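Local coordinates for trigger factor (Thermotoga maritima, PDB 2NSC), which probably acts as a chaperone that keeps newly made proteins open and isomerises peptidyl-prolyl bonds, this chain being its N-terminal, ribosome-binding domain, at residues Arg33-Asn36 against Gln37-Ile41; Gly59-Phe62 against Gln63-Leu67; Asp68-Met71 against Asp72-Pro75. All coordinates share one frame; numbering follows the deposited sequence.

Interaction 1 of 3, residues Arg33-Asn36 against Gln37-Ile41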
loop_
_atom_site.group_PDB
_atom_site.type_symbol
_atom_site.label_atom_id
_atom_site.label_comp_id
_atom_site.label_asym_id
_atom_site.label_seq_id
_atom_site.Cartn_x
_atom_site.Cartn_y
_atom_site.Cartn_z
ATOM N N ARG A 33 11.383 3.855 -6.606
ATOM C CA ARG A 33 11.704 4.109 -8.010
ATOM C C ARG A 33 11.073 5.417 -8.498
ATOM O O ARG A 33 11.724 6.236 -9.132
ATOM C CB ARG A 33 11.175 2.933 -8.840
ATOM C CG ARG A 33 11.762 2.752 -10.228
ATOM C CD ARG A 33 11.364 1.361 -10.756
ATOM N NE ARG A 33 11.986 0.360 -9.911
ATOM C CZ ARG A 33 11.431 -0.771 -9.497
ATOM N NH1 ARG A 33 10.185 -1.112 -9.838
ATOM N NH2 ARG A 33 12.154 -1.567 -8.720
ATOM N N TYR A 34 9.792 5.596 -8.192
ATOM C CA TYR A 34 9.030 6.752 -8.645
ATOM C C TYR A 34 9.573 8.039 -8.023
ATOM O O TYR A 34 9.737 9.054 -8.695
ATOM C CB TYR A 34 7.564 6.551 -8.245
ATOM C CG TYR A 34 6.672 7.724 -8.542
ATOM C CD1 TYR A 34 6.070 7.866 -9.799
ATOM C CD2 TYR A 34 6.389 8.672 -7.565
ATOM C CE1 TYR A 34 5.230 8.949 -10.084
ATOM C CE2 TYR A 34 5.547 9.752 -7.843
ATOM C CZ TYR A 34 4.981 9.887 -9.105
ATOM O OH TYR A 34 4.156 10.958 -9.386
ATOM N N LEU A 35 9.836 7.984 -6.720
ATOM C CA LEU A 35 10.317 9.133 -5.972
ATOM C C LEU A 35 11.722 9.546 -6.395
ATOM O O LEU A 35 12.017 10.742 -6.437
ATOM C CB LEU A 35 10.277 8.845 -4.482
ATOM C CG LEU A 35 8.846 8.877 -3.929
ATOM C CD1 LEU A 35 8.771 8.216 -2.557
ATOM C CD2 LEU A 35 8.297 10.315 -3.885
ATOM N N ASN A 36 12.570 8.567 -6.722
ATOM C CA ASN A 36 13.959 8.832 -7.092
ATOM C C ASN A 36 14.109 9.399 -8.490
ATOM O O ASN A 36 15.164 9.950 -8.830
ATOM C CB ASN A 36 14.818 7.575 -6.943
ATOM C CG ASN A 36 15.578 7.539 -5.634
ATOM O OD1 ASN A 36 16.263 8.501 -5.289
ATOM N ND2 ASN A 36 15.478 6.419 -4.903
ATOM N N GLN A 37 13.058 9.281 -9.295
ATOM C CA GLN A 37 13.008 9.928 -10.601
ATOM C C GLN A 37 12.568 11.401 -10.497
ATOM O O GLN A 37 12.689 12.151 -11.463
ATOM C CB GLN A 37 12.024 9.204 -11.527
ATOM C CG GLN A 37 12.371 7.765 -11.918
ATOM C CD GLN A 37 11.106 6.950 -12.256
ATOM O OE1 GLN A 37 9.974 7.401 -12.019
ATOM N NE2 GLN A 37 11.292 5.758 -12.808
ATOM N N ARG A 38 12.062 11.808 -9.335
ATOM C CA ARG A 38 11.345 13.076 -9.198
ATOM C C ARG A 38 11.813 13.993 -8.096
ATOM O O ARG A 38 11.469 15.170 -8.104
ATOM C CB ARG A 38 9.868 12.815 -8.959
ATOM C CG ARG A 38 9.135 12.401 -10.186
ATOM C CD ARG A 38 7.680 12.059 -9.887
ATOM N NE ARG A 38 6.960 11.760 -11.129
ATOM C CZ ARG A 38 7.199 10.698 -11.904
ATOM N NH1 ARG A 38 8.143 9.810 -11.583
ATOM N NH2 ARG A 38 6.478 10.521 -13.006
ATOM N N VAL A 39 12.522 13.455 -7.111
ATOM C CA VAL A 39 13.051 14.286 -6.037
ATOM C C VAL A 39 14.549 14.107 -5.857
ATOM O O VAL A 39 15.074 13.012 -6.015
ATOM C CB VAL A 39 12.316 14.081 -4.686
ATOM C CG1 VAL A 39 10.826 13.884 -4.911
ATOM C CG2 VAL A 39 12.884 12.906 -3.929
ATOM N N GLU A 40 15.220 15.207 -5.529
ATOM C CA GLU A 40 16.634 15.192 -5.221
ATOM C C GLU A 40 16.856 15.858 -3.873
ATOM O O GLU A 40 16.478 17.014 -3.689
ATOM C CB GLU A 40 17.405 15.943 -6.302
ATOM C CG GLU A 40 18.886 15.598 -6.349
ATOM C CD GLU A 40 19.628 16.361 -7.431
ATOM O OE1 GLU A 40 19.450 16.044 -8.634
ATOM O OE2 GLU A 40 20.392 17.286 -7.067
ATOM N N ILE A 41 17.460 15.130 -2.930
ATOM C CA ILE A 41 17.673 15.662 -1.574
ATOM C C ILE A 41 19.159 15.756 -1.203
ATOM O O ILE A 41 19.968 14.947 -1.674
ATOM C CB ILE A 41 16.895 14.871 -0.498
ATOM C CG1 ILE A 41 17.621 13.572 -0.142
ATOM C CG2 ILE A 41 15.419 14.667 -0.915
ATOM C CD1 ILE A 41 16.989 12.811 1.019
HETATM O O HOH W 1 3.847 11.534 -12.416
HETATM O O HOH W 2 16.971 11.156 -5.741
#

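Interaction 2 of 3, residues Gly59-Phe62 against Gln63-Leu67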
loop_
_atom_site.group_PDB
_atom_site.type_symbol
_atom_site.label_atom_id
_atom_site.label_comp_id
_atom_site.label_asym_id
_atom_site.label_seq_id
_atom_site.Cartn_x
_atom_site.Cartn_y
_atom_site.Cartn_z
ATOM N N GLY A 59 7.670 9.724 6.152
ATOM C CA GLY A 59 6.853 9.204 7.247
ATOM C C GLY A 59 5.612 8.515 6.720
ATOM O O GLY A 59 5.702 7.653 5.832
ATOM N N GLU A 60 4.452 8.925 7.237
ATOM C CA GLU A 60 3.170 8.291 6.883
ATOM C C GLU A 60 2.727 8.567 5.446
ATOM O O GLU A 60 1.848 7.888 4.932
ATOM C CB GLU A 60 2.064 8.659 7.886
ATOM C CG GLU A 60 2.426 8.335 9.346
ATOM C CD GLU A 60 1.220 8.260 10.277
ATOM O OE1 GLU A 60 0.483 9.267 10.402
ATOM O OE2 GLU A 60 1.021 7.192 10.904
ATOM N N GLU A 61 3.350 9.554 4.805
ATOM C CA GLU A 61 3.069 9.871 3.410
ATOM C C GLU A 61 3.629 8.821 2.450
ATOM O O GLU A 61 3.125 8.682 1.337
ATOM C CB GLU A 61 3.620 11.252 3.042
ATOM C CG GLU A 61 2.798 11.971 1.976
ATOM C CD GLU A 61 3.485 13.202 1.361
ATOM O OE1 GLU A 61 4.280 13.893 2.062
ATOM O OE2 GLU A 61 3.220 13.472 0.153
ATOM N N PHE A 62 4.662 8.086 2.874
ATOM C CA PHE A 62 5.251 7.052 2.027
ATOM C C PHE A 62 4.228 5.969 1.713
ATOM O O PHE A 62 4.208 5.455 0.595
ATOM C CB PHE A 62 6.514 6.429 2.636
ATOM C CG PHE A 62 7.196 5.431 1.717
ATOM C CD1 PHE A 62 8.151 5.862 0.779
ATOM C CD2 PHE A 62 6.872 4.073 1.772
ATOM C CE1 PHE A 62 8.772 4.973 -0.092
ATOM C CE2 PHE A 62 7.488 3.157 0.900
ATOM C CZ PHE A 62 8.448 3.604 -0.035
ATOM N N GLN A 63 3.388 5.642 2.699
ATOM C CA GLN A 63 2.304 4.668 2.552
ATOM C C GLN A 63 1.332 5.030 1.439
ATOM O O GLN A 63 0.780 4.149 0.789
ATOM C CB GLN A 63 1.456 4.586 3.827
ATOM C CG GLN A 63 2.103 4.065 5.068
ATOM C CD GLN A 63 1.074 3.872 6.172
ATOM O OE1 GLN A 63 -0.144 4.063 5.966
ATOM N NE2 GLN A 63 1.548 3.462 7.346
ATOM N N GLU A 64 1.070 6.330 1.277
ATOM C CA GLU A 64 0.157 6.814 0.242
ATOM C C GLU A 64 0.657 6.409 -1.140
ATOM O O GLU A 64 -0.128 5.956 -1.978
ATOM C CB GLU A 64 0.004 8.333 0.318
ATOM C CG GLU A 64 -0.647 8.818 1.614
ATOM C CD GLU A 64 -1.977 8.102 1.926
ATOM O OE1 GLU A 64 -2.830 7.933 1.013
ATOM O OE2 GLU A 64 -2.164 7.713 3.104
ATOM N N TYR A 65 1.964 6.566 -1.357
ATOM C CA TYR A 65 2.608 6.157 -2.609
ATOM C C TYR A 65 2.574 4.645 -2.761
ATOM O O TYR A 65 2.311 4.121 -3.851
ATOM C CB TYR A 65 4.047 6.696 -2.688
ATOM C CG TYR A 65 4.129 8.169 -3.060
ATOM C CD1 TYR A 65 3.735 8.609 -4.341
ATOM C CD2 TYR A 65 4.575 9.136 -2.133
ATOM C CE1 TYR A 65 3.802 9.974 -4.711
ATOM C CE2 TYR A 65 4.628 10.526 -2.499
ATOM C CZ TYR A 65 4.246 10.922 -3.790
ATOM O OH TYR A 65 4.298 12.250 -4.180
ATOM N N THR A 66 2.817 3.943 -1.655
ATOM C CA THR A 66 2.702 2.484 -1.653
ATOM C C THR A 66 1.302 2.038 -2.066
ATOM O O THR A 66 1.155 1.152 -2.907
ATOM C CB THR A 66 3.126 1.853 -0.310
ATOM O OG1 THR A 66 4.475 2.246 -0.015
ATOM C CG2 THR A 66 3.086 0.333 -0.395
ATOM N N LEU A 67 0.277 2.673 -1.511
ATOM C CA LEU A 67 -1.083 2.318 -1.853
ATOM C C LEU A 67 -1.406 2.672 -3.300
ATOM O O LEU A 67 -2.132 1.925 -3.955
ATOM C CB LEU A 67 -2.063 2.985 -0.892
ATOM C CG LEU A 67 -2.180 2.317 0.466
ATOM C CD1 LEU A 67 -2.708 3.327 1.489
ATOM C CD2 LEU A 67 -3.061 1.061 0.388
HETATM O O HOH W 3 -0.814 7.937 5.387
#

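Interaction 3 of 3, residues Asp68-Met71 against Asp72-Pro75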
loop_
_atom_site.group_PDB
_atom_site.type_symbol
_atom_site.label_atom_id
_atom_site.label_comp_id
_atom_site.label_asym_id
_atom_site.label_seq_id
_atom_site.Cartn_x
_atom_site.Cartn_y
_atom_site.Cartn_z
ATOM N N ASP A 68 -0.873 3.790 -3.806
ATOM C CA ASP A 68 -1.058 4.165 -5.232
ATOM C C ASP A 68 -0.636 3.022 -6.146
ATOM O O ASP A 68 -1.350 2.658 -7.062
ATOM C CB ASP A 68 -0.220 5.389 -5.619
ATOM C CG ASP A 68 -0.817 6.699 -5.128
ATOM O OD1 ASP A 68 -2.031 6.742 -4.826
ATOM O OD2 ASP A 68 -0.064 7.695 -5.042
ATOM N N PHE A 69 0.552 2.475 -5.896
ATOM C CA PHE A 69 1.048 1.392 -6.722
ATOM C C PHE A 69 0.315 0.064 -6.501
ATOM O O PHE A 69 0.192 -0.736 -7.430
ATOM C CB PHE A 69 2.571 1.267 -6.615
ATOM C CG PHE A 69 3.304 2.347 -7.373
ATOM C CD1 PHE A 69 3.373 2.303 -8.767
ATOM C CD2 PHE A 69 3.874 3.433 -6.695
ATOM C CE1 PHE A 69 4.030 3.318 -9.476
ATOM C CE2 PHE A 69 4.519 4.441 -7.380
ATOM C CZ PHE A 69 4.598 4.400 -8.770
ATOM N N LEU A 70 -0.187 -0.173 -5.292
ATOM C CA LEU A 70 -1.011 -1.354 -5.084
ATOM C C LEU A 70 -2.285 -1.247 -5.922
ATOM O O LEU A 70 -2.703 -2.224 -6.531
ATOM C CB LEU A 70 -1.344 -1.575 -3.610
ATOM C CG LEU A 70 -0.245 -2.117 -2.692
ATOM C CD1 LEU A 70 -0.787 -2.087 -1.286
ATOM C CD2 LEU A 70 0.201 -3.549 -3.077
ATOM N N MET A 71 -2.874 -0.053 -5.951
ATOM C CA MET A 71 -4.072 0.225 -6.733
ATOM C C MET A 71 -3.886 -0.181 -8.186
ATOM O O MET A 71 -4.840 -0.588 -8.838
ATOM C CB MET A 71 -4.448 1.711 -6.642
ATOM C CG MET A 71 -5.476 2.050 -5.573
ATOM S SD MET A 71 -5.671 3.850 -5.265
ATOM C CE MET A 71 -5.719 4.565 -6.920
ATOM N N ASP A 72 -2.651 -0.112 -8.681
ATOM C CA ASP A 72 -2.348 -0.462 -10.075
ATOM C C ASP A 72 -2.411 -1.961 -10.373
ATOM O O ASP A 72 -2.175 -2.377 -11.504
ATOM C CB ASP A 72 -0.950 0.055 -10.484
ATOM C CG ASP A 72 -0.852 1.580 -10.509
ATOM O OD1 ASP A 72 -1.904 2.267 -10.450
ATOM O OD2 ASP A 72 0.294 2.091 -10.613
ATOM N N LEU A 73 -2.683 -2.776 -9.362
ATOM C CA LEU A 73 -2.775 -4.207 -9.583
ATOM C C LEU A 73 -4.204 -4.570 -9.939
ATOM O O LEU A 73 -4.467 -5.627 -10.520
ATOM C CB LEU A 73 -2.336 -4.983 -8.342
ATOM C CG LEU A 73 -0.854 -4.952 -7.970
ATOM C CD1 LEU A 73 -0.638 -5.663 -6.651
ATOM C CD2 LEU A 73 0.033 -5.563 -9.091
ATOM N N ILE A 74 -5.113 -3.667 -9.597
ATOM C CA ILE A 74 -6.532 -3.946 -9.651
ATOM C C ILE A 74 -7.068 -4.126 -11.078
ATOM O O ILE A 74 -7.591 -5.189 -11.374
ATOM C CB ILE A 74 -7.352 -2.940 -8.835
ATOM C CG1 ILE A 74 -6.895 -2.995 -7.371
ATOM C CG2 ILE A 74 -8.872 -3.249 -8.975
ATOM C CD1 ILE A 74 -7.599 -2.022 -6.458
ATOM N N PRO A 75 -6.909 -3.110 -11.967
ATOM C CA PRO A 75 -7.463 -3.205 -13.323
ATOM C C PRO A 75 -7.229 -4.532 -14.026
ATOM O O PRO A 75 -8.117 -5.029 -14.719
ATOM C CB PRO A 75 -6.753 -2.066 -14.064
ATOM C CG PRO A 75 -6.597 -1.023 -13.001
ATOM C CD PRO A 75 -6.222 -1.817 -11.769
HETATM O O HOH W 4 -2.497 4.351 -8.920
#

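Interaction 1 of 3, residues Arg33-Asn36 against Gln37-Ile41
The guanidinium of Arg38 lies flat on one face of the Tyr34 ring. The planes are 14° apart and the centres 3.9 Å apart, a cation-pi stack. Tyr34 CE1 sits over the middle of the guanidinium, 3.2 Å from Arg38 CZ. Arg38 CD comes over the same ring face toward its rim as a CH-pi contact. At the guanidinium edge, and in its plane, Gln37 OE1 accepts a weak bond from Arg38 NH1. NH1 also bonds weakly to Tyr34 O. A water accepts a hydrogen bond from Arg38 NH2 and is hydrogen-bonded to Tyr34 OH, so it bridges the outer ends of the stack. The Arg38 chain, extended from CG to NE (chi2 176°, chi3 175°), carries the guanidinium back over the ring face, crossing the tyrosine at a slant. On the backbone, Leu35 O takes two bonds, from Val39 N at 2.8 Å and from Arg38 N at 3.1 Å. Asn36 OD1 accepts from Ile49 N. The contact lies at the C-terminal end of helix 21-36, where the chain leaves for the loop toward helix 51-58. Leu35 packs there on Leu54 and Leu58 of that helix and on Phe62 and Tyr65 of helix 62-71.

Interaction 2 of 3, residues Gly59-Phe62 against Gln63-Leu67
Phe62 and Thr66 meet one helical turn apart. Thr66 OG1 lies 3.3 Å from Phe62 CE2, and the two side chains run at a slant to each other. The hydroxyl approaches the ring obliquely. Beneath them Thr66 N gives Phe62 O a bond of 3.0 Å. It is fairly straight, 161° at the hydrogen, and lies in the carbonyl plane. The phenyl group leaves with CG anti to its own backbone N, chi1 -176°, which sets CD2 and CE2 beside the threonine hydroxyl.

One residue earlier the backbone is held more loosely. Glu64 N reaches Glu61 O at 3.1 Å, but the bond is weak because it is bent. CB of Glu64 rests against the same oxygen, and CD2 of Tyr65 passes it at 3.8 Å. Gln63 CB packs on Glu60 O. That oxygen also accepts from a water at 2.7 Å, and the water also donates to Glu64 OE2, again at 2.7 Å. The bend of the Glu64 chain at chi2, -52°, brings the carboxylate round to this bridge.

Further out, OE1 of Glu64 forms a salt bridge with Arg92. Gln63 NE2 makes a weak bond to Asp96. Phe62 is buried against Ala31 and Val32 of helix 21-36, while Thr66 touches Glu28 of the same helix and Leu94.

Gly59 has positive phi just after helix 51-58, and its O accepts from Phe62 N. The arrangement is a helix start: a short turn at Gly59 links the end of helix 51-58 to the next helix, and i to i+4 bonding takes over from Phe62 onward. It joins helices 51-58 and 62-71 in the N-terminal domain of trigger factor.

Interaction 3 of 3, residues Asp68-Met71 against Asp72-Pro75
The backbone of Asp68-Met71 is helical, and that of Asp72-Pro75 continues through a type I turn, Met71 to Ile74. Regular i to i+4 bonding fades here. Asp72 N has only weak bonds, to Asp68 O and to Phe69 O. Stronger i to i+3 bonds follow: Leu73 N to Leu70 O at 2.9 Å and Ile74 N to Met71 O at 3.2 Å. Both are nearly straight at the hydrogen, yet each donor stands above the plane of its carbonyl. This run of i to i+3 bonds leads into the weakly bonded helix that begins about Ile74.

Asp72 is turned back over the preceding turn. With CG anti to the carbonyl carbon (chi1 -66°), the carboxylate lies back beside Phe69. OD2 is 3.6 Å from Phe69 CD1, and the carboxylate and ring planes are nearly perpendicular, 83° apart. A water donates to Asp68 O at 2.8 Å and to Asp72 OD1 at 2.7 Å, and so ties the two acceptors together. Leu70 CD2 and Leu73 CD1 make an apolar contact at 4.2 Å. Pro75 has no amide proton to give; its CD packs 3.5 Å from Met71 O.

Outside the two segments, Asp68 OD1 forms a salt bridge with Arg92, and Met71 packs on Val89 and Arg92. Leu73 touches Met1. The side chains of Phe69 and Leu70 pack against helix 21-36, on Ala27, with Lys30 also beside Phe69 and Glu23 beside Leu70. The contact thus spans the junction between helix 62-71 and helix 74-77.

How the interactions relate
The three contacts follow one another along the chain within the N-terminal domain of trigger factor. Interaction 1 closes helix 21-36. Interactions 2 and 3 mark the start and end of helix 62-71, with centres about 14 Å apart. The centres of interactions 1 and 2 are also about 14 Å apart, and those of 1 and 3 about 20 Å. Helix 21-36 packs across helix 62-71, so interaction 1 touches both others: Tyr34 and Leu35 meet Tyr65, Leu35 meets Phe62, and Tyr34 CB lies 3.7 Å from Phe69 CZ. Interaction 1 is thereby joined, through one largely apolar interface between the two helices, to interactions 2 and 3, whose segments adjoin in sequence.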